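Local coordinates for protein VIN1 (PDB 6BFI) that binds actin filaments as a sponge homolog of vinculin and may play a role in cell-cell adhesion, at residues A[302-306]-A[317-321]; A[308-314]-A[370-374]. All coordinates share one frame; numbering follows the deposited sequence.

Overall arrangement
Both contacts sit at one end of an antiparallel helical hairpin, about 12 Å apart between their centres, and both use helix 312-338. Contact 1 joins that helix to the preceding helix 289-306 and is buried: small and branched aliphatic groups meet there, with polar partners kept to its margin. Contact 2 lies at the surface, where the turn 308-311 and the first residues of helix 312-338 meet the C-terminal part of helix 344-375. Its chemistry is mostly polar, with an arginine on a backbone carbonyl and a glutamate among threonines and a water. Together they tie three consecutive helices of the vinculin-family bundle to one another.

Contact 1. Residues A[302-306]-A[317-321]; sequences GRRVA and KLLAA
The last turn of helix 289-306 packs against residues 317-321, early in helix 312-338, as the two arms of an antiparallel helical hairpin, one of the building units of the vinculin-family helical bundles. The local axes come within 8.7 Å of each other at 164° between their directions, a spacing that the small Ala306 and Gly302 on this face allow. Ala306 is the central small residue: its CB points at the other helix and lies 3.7 Å from CB of Leu318, while CD2 of Leu319 reaches the same methyl at 3.9 Å. Leu318 also points across the interface. Its CG stands anti to its carbonyl carbon (chi1 -76°), which carries CD1 over the backbone of the last turn, 3.7 Å from CA of Ala306, with CG1 of Val305 touching that methyl at 4.2 Å. One turn back from Ala306, the carbonyl O of Gly302, which accepts the helical bond from Ala306 N, merely touches CB of Leu318 at 4.1 Å; having no side chain, Gly302 puts nothing more between the helices. At the edge, CD2 of Leu319 comes up against the aliphatic part of Arg303, 3.9 Å from its CG, the two side chains crossing at about a right angle. The arginine then runs on fully extended, and its guanidinium forms salt bridges with Asp323 and Asp326 farther along helix 312-338. Val305 also touches Leu368, and Leu318 touches Leu360, both of helix 344-375. The interface thus rests on dispersion and the exclusion of water at its centre, with Arg303 adding charge pairing at the border.

Contact 2. Residues A[308-314]-A[370-374]; sequences LAATDET and ERVAT
The turn linking helices 289-306 and 312-338 leans against the C-terminal part of helix 344-375, the next helix of the bundle, chiefly through polar groups. One polar link comes from Arg371, whose NH1 donates to the carbonyl O of Leu308 at 2.8 Å, in the carbonyl plane and on a lone pair, with the oxygen almost in the guanidinium plane. Bends at chi2 and chi3 (-74° and -65°) fold the arginine back to this carbonyl; its other nitrogens pair with Asp375 and Thr420. Cutting this side chain back to an alanine is likely to leave the Leu308 carbonyl, Asp375 and Thr420 without their partner and the turn less firmly held. The second polar group is the Glu370 carboxylate, carried out on an extended chain to the start of helix 312-338. Thr311, the N-cap residue, gives OE2 a weak hydrogen bond from OG1 at 3.5 Å, and OG1 of Thr314 lies 3.1 Å from OE1. The methyl of Ala310 does the apolar share, its CB pointing at helix 344-375 and lying 4.0 Å from CD of Arg371. A water completes the set, accepting from the backbone N of Ala310 at 2.7 Å and donating to OE1 of Glu370 at 3.0 Å.

Contact 1. Residues A[302-306]-A[317-321]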
ATOM      1  N   GLY A 302       8.440 -20.116  10.799  1.00 60.02           N
ATOM      2  CA  GLY A 302       9.602 -20.766  10.211  1.00 55.22           C
ATOM      3  C   GLY A 302       9.258 -22.079   9.535  1.00 57.52           C
ATOM      4  O   GLY A 302       9.726 -22.359   8.428  1.00 59.15           O
ATOM      5  N   ARG A 303       8.431 -22.902  10.186  1.00 58.33           N
ATOM      6  CA  ARG A 303       8.042 -24.172   9.581  1.00 58.68           C
ATOM      7  C   ARG A 303       7.108 -23.965   8.395  1.00 58.58           C
ATOM      8  O   ARG A 303       7.170 -24.722   7.416  1.00 58.83           O
ATOM      9  CB  ARG A 303       7.397 -25.075  10.633  1.00 62.83           C
ATOM     10  CG  ARG A 303       8.323 -25.388  11.801  1.00 65.94           C
ATOM     11  CD  ARG A 303       7.663 -26.261  12.855  1.00 73.81           C
ATOM     12  NE  ARG A 303       8.565 -26.496  13.981  1.00 78.40           N
ATOM     13  CZ  ARG A 303       8.236 -27.161  15.085  1.00 83.53           C
ATOM     14  NH1 ARG A 303       7.018 -27.667  15.222  1.00 87.98           N
ATOM     15  NH2 ARG A 303       9.128 -27.319  16.053  1.00 82.56           N
ATOM     16  N   ARG A 304       6.245 -22.947   8.463  1.00 58.46           N
ATOM     17  CA  ARG A 304       5.386 -22.621   7.329  1.00 60.90           C
ATOM     18  C   ARG A 304       6.215 -22.270   6.102  1.00 63.82           C
ATOM     19  O   ARG A 304       5.926 -22.735   4.994  1.00 66.40           O
ATOM     20  CB  ARG A 304       4.452 -21.464   7.688  1.00 61.36           C
ATOM     21  CG  ARG A 304       3.363 -21.207   6.659  1.00 64.91           C
ATOM     22  CD  ARG A 304       2.745 -19.825   6.827  1.00 66.96           C
ATOM     23  NE  ARG A 304       3.473 -18.805   6.077  1.00 65.11           N
ATOM     24  CZ  ARG A 304       3.179 -18.443   4.831  1.00 65.89           C
ATOM     25  NH1 ARG A 304       2.166 -19.016   4.192  1.00 64.86           N
ATOM     26  NH2 ARG A 304       3.895 -17.506   4.222  1.00 63.67           N
ATOM     27  N   VAL A 305       7.252 -21.448   6.280  1.00 65.44           N
ATOM     28  CA  VAL A 305       8.138 -21.141   5.163  1.00 58.76           C
ATOM     29  C   VAL A 305       8.928 -22.377   4.746  1.00 60.19           C
ATOM     30  O   VAL A 305       9.218 -22.566   3.557  1.00 62.64           O
ATOM     31  CB  VAL A 305       9.065 -19.966   5.525  1.00 55.84           C
ATOM     32  CG1 VAL A 305      10.043 -19.682   4.396  1.00 56.28           C
ATOM     33  CG2 VAL A 305       8.241 -18.724   5.842  1.00 52.20           C
ATOM     34  N   ALA A 306       9.274 -23.244   5.703  1.00 60.71           N
ATOM     35  CA  ALA A 306      10.002 -24.464   5.367  1.00 65.56           C
ATOM     36  C   ALA A 306       9.191 -25.355   4.431  1.00 65.71           C
ATOM     37  O   ALA A 306       9.746 -25.980   3.520  1.00 60.97           O
ATOM     38  CB  ALA A 306      10.374 -25.225   6.640  1.00 55.84           C
ATOM     39  N   LYS A 317      16.862 -27.406   6.858  1.00 72.09           N
ATOM     40  CA  LYS A 317      17.603 -26.459   7.685  1.00 71.99           C
ATOM     41  C   LYS A 317      16.658 -25.606   8.523  1.00 67.41           C
ATOM     42  O   LYS A 317      16.870 -25.423   9.729  1.00 62.87           O
ATOM     43  CB  LYS A 317      18.491 -25.581   6.801  1.00 78.51           C
ATOM     44  CG  LYS A 317      19.424 -24.657   7.567  1.00 82.59           C
ATOM     45  CD  LYS A 317      20.442 -24.016   6.636  1.00 88.86           C
ATOM     46  CE  LYS A 317      21.499 -23.249   7.414  1.00 91.27           C
ATOM     47  NZ  LYS A 317      22.229 -24.119   8.375  1.00 93.65           N
ATOM     48  N   LEU A 318      15.605 -25.073   7.895  1.00 66.27           N
ATOM     49  CA  LEU A 318      14.604 -24.314   8.639  1.00 63.10           C
ATOM     50  C   LEU A 318      13.949 -25.175   9.711  1.00 61.66           C
ATOM     51  O   LEU A 318      13.734 -24.719  10.841  1.00 59.02           O
ATOM     52  CB  LEU A 318      13.553 -23.752   7.682  1.00 62.41           C
ATOM     53  CG  LEU A 318      13.966 -22.535   6.853  1.00 62.42           C
ATOM     54  CD1 LEU A 318      12.996 -22.306   5.701  1.00 61.17           C
ATOM     55  CD2 LEU A 318      14.043 -21.305   7.742  1.00 59.94           C
ATOM     56  N   LEU A 319      13.633 -26.430   9.377  1.00 64.45           N
ATOM     57  CA  LEU A 319      13.069 -27.331  10.377  1.00 67.69           C
ATOM     58  C   LEU A 319      14.070 -27.620  11.490  1.00 69.91           C
ATOM     59  O   LEU A 319      13.685 -27.752  12.660  1.00 70.01           O
ATOM     60  CB  LEU A 319      12.604 -28.625   9.712  1.00 69.78           C
ATOM     61  CG  LEU A 319      11.442 -28.464   8.729  1.00 69.84           C
ATOM     62  CD1 LEU A 319      11.122 -29.782   8.044  1.00 74.22           C
ATOM     63  CD2 LEU A 319      10.215 -27.915   9.442  1.00 68.11           C
ATOM     64  N   ALA A 320      15.359 -27.711  11.151  1.00 68.81           N
ATOM     65  CA  ALA A 320      16.380 -27.926  12.172  1.00 69.12           C
ATOM     66  C   ALA A 320      16.432 -26.755  13.147  1.00 62.38           C
ATOM     67  O   ALA A 320      16.476 -26.949  14.368  1.00 64.25           O
ATOM     68  CB  ALA A 320      17.744 -28.144  11.516  1.00 72.66           C
ATOM     69  N   ALA A 321      16.425 -25.527  12.621  1.00 58.21           N
ATOM     70  CA  ALA A 321      16.410 -24.356  13.492  1.00 58.27           C
ATOM     71  C   ALA A 321      15.145 -24.320  14.339  1.00 63.39           C
ATOM     72  O   ALA A 321      15.185 -23.943  15.517  1.00 67.56           O
ATOM     73  CB  ALA A 321      16.539 -23.080  12.661  1.00 51.86           C
TER

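Contact 2. Residues A[308-314]-A[370-374]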
ATOM      1  N   LEU A 308       7.369 -24.465   2.112  1.00 67.16           N
ATOM      2  CA  LEU A 308       7.350 -23.857   0.787  1.00 68.47           C
ATOM      3  C   LEU A 308       8.751 -23.564   0.261  1.00 70.19           C
ATOM      4  O   LEU A 308       8.905 -22.754  -0.659  1.00 75.47           O
ATOM      5  CB  LEU A 308       6.520 -22.571   0.806  1.00 64.87           C
ATOM      6  CG  LEU A 308       5.043 -22.708   1.172  1.00 66.82           C
ATOM      7  CD1 LEU A 308       4.390 -21.337   1.287  1.00 62.86           C
ATOM      8  CD2 LEU A 308       4.320 -23.569   0.150  1.00 70.53           C
ATOM      9  N   ALA A 309       9.774 -24.202   0.822  1.00 69.74           N
ATOM     10  CA  ALA A 309      11.143 -23.914   0.423  1.00 68.27           C
ATOM     11  C   ALA A 309      11.419 -24.426  -0.988  1.00 68.34           C
ATOM     12  O   ALA A 309      10.789 -25.372  -1.467  1.00 65.99           O
ATOM     13  CB  ALA A 309      12.129 -24.536   1.412  1.00 67.78           C
ATOM     14  N   ALA A 310      12.382 -23.782  -1.653  1.00 69.12           N
ATOM     15  CA  ALA A 310      12.717 -24.156  -3.022  1.00 70.10           C
ATOM     16  C   ALA A 310      13.428 -25.502  -3.090  1.00 73.51           C
ATOM     17  O   ALA A 310      13.231 -26.256  -4.050  1.00 76.74           O
ATOM     18  CB  ALA A 310      13.579 -23.070  -3.667  1.00 67.89           C
ATOM     19  N   THR A 311      14.256 -25.819  -2.096  1.00 75.23           N
ATOM     20  CA  THR A 311      14.985 -27.078  -2.058  1.00 80.42           C
ATOM     21  C   THR A 311      14.802 -27.740  -0.699  1.00 81.67           C
ATOM     22  O   THR A 311      14.466 -27.091   0.295  1.00 78.99           O
ATOM     23  CB  THR A 311      16.486 -26.886  -2.337  1.00 78.12           C
ATOM     24  OG1 THR A 311      17.061 -26.043  -1.330  1.00 74.02           O
ATOM     25  CG2 THR A 311      16.703 -26.259  -3.707  1.00 79.23           C
ATOM     26  N   ASP A 312      15.032 -29.055  -0.670  1.00 84.49           N
ATOM     27  CA  ASP A 312      14.931 -29.806   0.576  1.00 86.83           C
ATOM     28  C   ASP A 312      16.021 -29.426   1.570  1.00 85.45           C
ATOM     29  O   ASP A 312      15.877 -29.708   2.765  1.00 84.29           O
ATOM     30  CB  ASP A 312      14.987 -31.306   0.291  1.00 98.36           C
ATOM     31  CG  ASP A 312      13.737 -31.816  -0.399  1.00107.50           C
ATOM     32  OD1 ASP A 312      12.935 -32.511   0.260  1.00111.45           O
ATOM     33  OD2 ASP A 312      13.554 -31.518  -1.598  1.00111.78           O
ATOM     34  N   GLU A 313      17.101 -28.796   1.107  1.00 86.67           N
ATOM     35  CA  GLU A 313      18.167 -28.393   2.017  1.00 85.91           C
ATOM     36  C   GLU A 313      17.720 -27.245   2.912  1.00 81.19           C
ATOM     37  O   GLU A 313      17.885 -27.301   4.136  1.00 82.77           O
ATOM     38  CB  GLU A 313      19.416 -28.015   1.221  1.00 95.73           C
ATOM     39  CG  GLU A 313      19.929 -29.140   0.342  1.00111.65           C
ATOM     40  CD  GLU A 313      21.350 -28.915  -0.133  1.00120.55           C
ATOM     41  OE1 GLU A 313      21.744 -27.742  -0.308  1.00119.64           O
ATOM     42  OE2 GLU A 313      22.076 -29.915  -0.321  1.00126.69           O
ATOM     43  N   THR A 314      17.147 -26.193   2.321  1.00 79.53           N
ATOM     44  CA  THR A 314      16.623 -25.099   3.132  1.00 76.99           C
ATOM     45  C   THR A 314      15.412 -25.538   3.944  1.00 73.31           C
ATOM     46  O   THR A 314      15.172 -25.004   5.033  1.00 72.48           O
ATOM     47  CB  THR A 314      16.268 -23.904   2.247  1.00 75.65           C
ATOM     48  OG1 THR A 314      15.408 -24.333   1.185  1.00 84.37           O
ATOM     49  CG2 THR A 314      17.529 -23.288   1.658  1.00 72.37           C
ATOM     50  N   GLU A 370      15.755 -17.575  -2.228  1.00 65.65           N
ATOM     51  CA  GLU A 370      16.012 -18.758  -3.041  1.00 68.22           C
ATOM     52  C   GLU A 370      14.825 -19.074  -3.942  1.00 65.39           C
ATOM     53  O   GLU A 370      15.002 -19.396  -5.124  1.00 66.70           O
ATOM     54  CB  GLU A 370      16.342 -19.949  -2.141  1.00 73.77           C
ATOM     55  CG  GLU A 370      17.199 -21.010  -2.809  1.00 81.47           C
ATOM     56  CD  GLU A 370      17.334 -22.268  -1.973  1.00 85.31           C
ATOM     57  OE1 GLU A 370      16.390 -22.586  -1.221  1.00 83.98           O
ATOM     58  OE2 GLU A 370      18.384 -22.938  -2.069  1.00 92.06           O
ATOM     59  N   ARG A 371      13.605 -18.986  -3.401  1.00 63.26           N
ATOM     60  CA  ARG A 371      12.415 -19.142  -4.233  1.00 58.21           C
ATOM     61  C   ARG A 371      12.420 -18.147  -5.384  1.00 54.67           C
ATOM     62  O   ARG A 371      12.098 -18.503  -6.524  1.00 52.08           O
ATOM     63  CB  ARG A 371      11.151 -18.972  -3.390  1.00 54.57           C
ATOM     64  CG  ARG A 371      10.651 -20.254  -2.741  1.00 63.44           C
ATOM     65  CD  ARG A 371       9.998 -21.182  -3.757  1.00 59.00           C
ATOM     66  NE  ARG A 371       8.781 -20.607  -4.322  1.00 59.95           N
ATOM     67  CZ  ARG A 371       7.566 -20.757  -3.801  1.00 58.06           C
ATOM     68  NH1 ARG A 371       7.402 -21.471  -2.693  1.00 58.75           N
ATOM     69  NH2 ARG A 371       6.515 -20.194  -4.385  1.00 51.16           N
ATOM     70  N   VAL A 372      12.791 -16.895  -5.108  1.00 53.11           N
ATOM     71  CA  VAL A 372      12.847 -15.902  -6.177  1.00 53.52           C
ATOM     72  C   VAL A 372      13.939 -16.256  -7.182  1.00 57.59           C
ATOM     73  O   VAL A 372      13.735 -16.160  -8.399  1.00 58.12           O
ATOM     74  CB  VAL A 372      13.045 -14.496  -5.589  1.00 54.23           C
ATOM     75  CG1 VAL A 372      13.259 -13.480  -6.697  1.00 54.10           C
ATOM     76  CG2 VAL A 372      11.846 -14.125  -4.742  1.00 53.79           C
ATOM     77  N   ALA A 373      15.109 -16.679  -6.693  1.00 55.36           N
ATOM     78  CA  ALA A 373      16.196 -17.048  -7.595  1.00 61.19           C
ATOM     79  C   ALA A 373      15.811 -18.207  -8.505  1.00 65.63           C
ATOM     80  O   ALA A 373      16.295 -18.293  -9.639  1.00 64.37           O
ATOM     81  CB  ALA A 373      17.450 -17.399  -6.797  1.00 66.96           C
ATOM     82  N   THR A 374      14.941 -19.103  -8.035  1.00 65.58           N
ATOM     83  CA  THR A 374      14.556 -20.250  -8.849  1.00 63.65           C
ATOM     84  C   THR A 374      13.430 -19.905  -9.817  1.00 56.83           C
ATOM     85  O   THR A 374      13.502 -20.227 -11.009  1.00 54.70           O
ATOM     86  CB  THR A 374      14.138 -21.414  -7.952  1.00 64.27           C
ATOM     87  OG1 THR A 374      15.235 -21.782  -7.107  1.00 62.87           O
ATOM     88  CG2 THR A 374      13.725 -22.613  -8.796  1.00 63.98           C
TER
HETATM   89  O   HOH W   1      13.667 -21.636  -0.550  1.00 43.07           O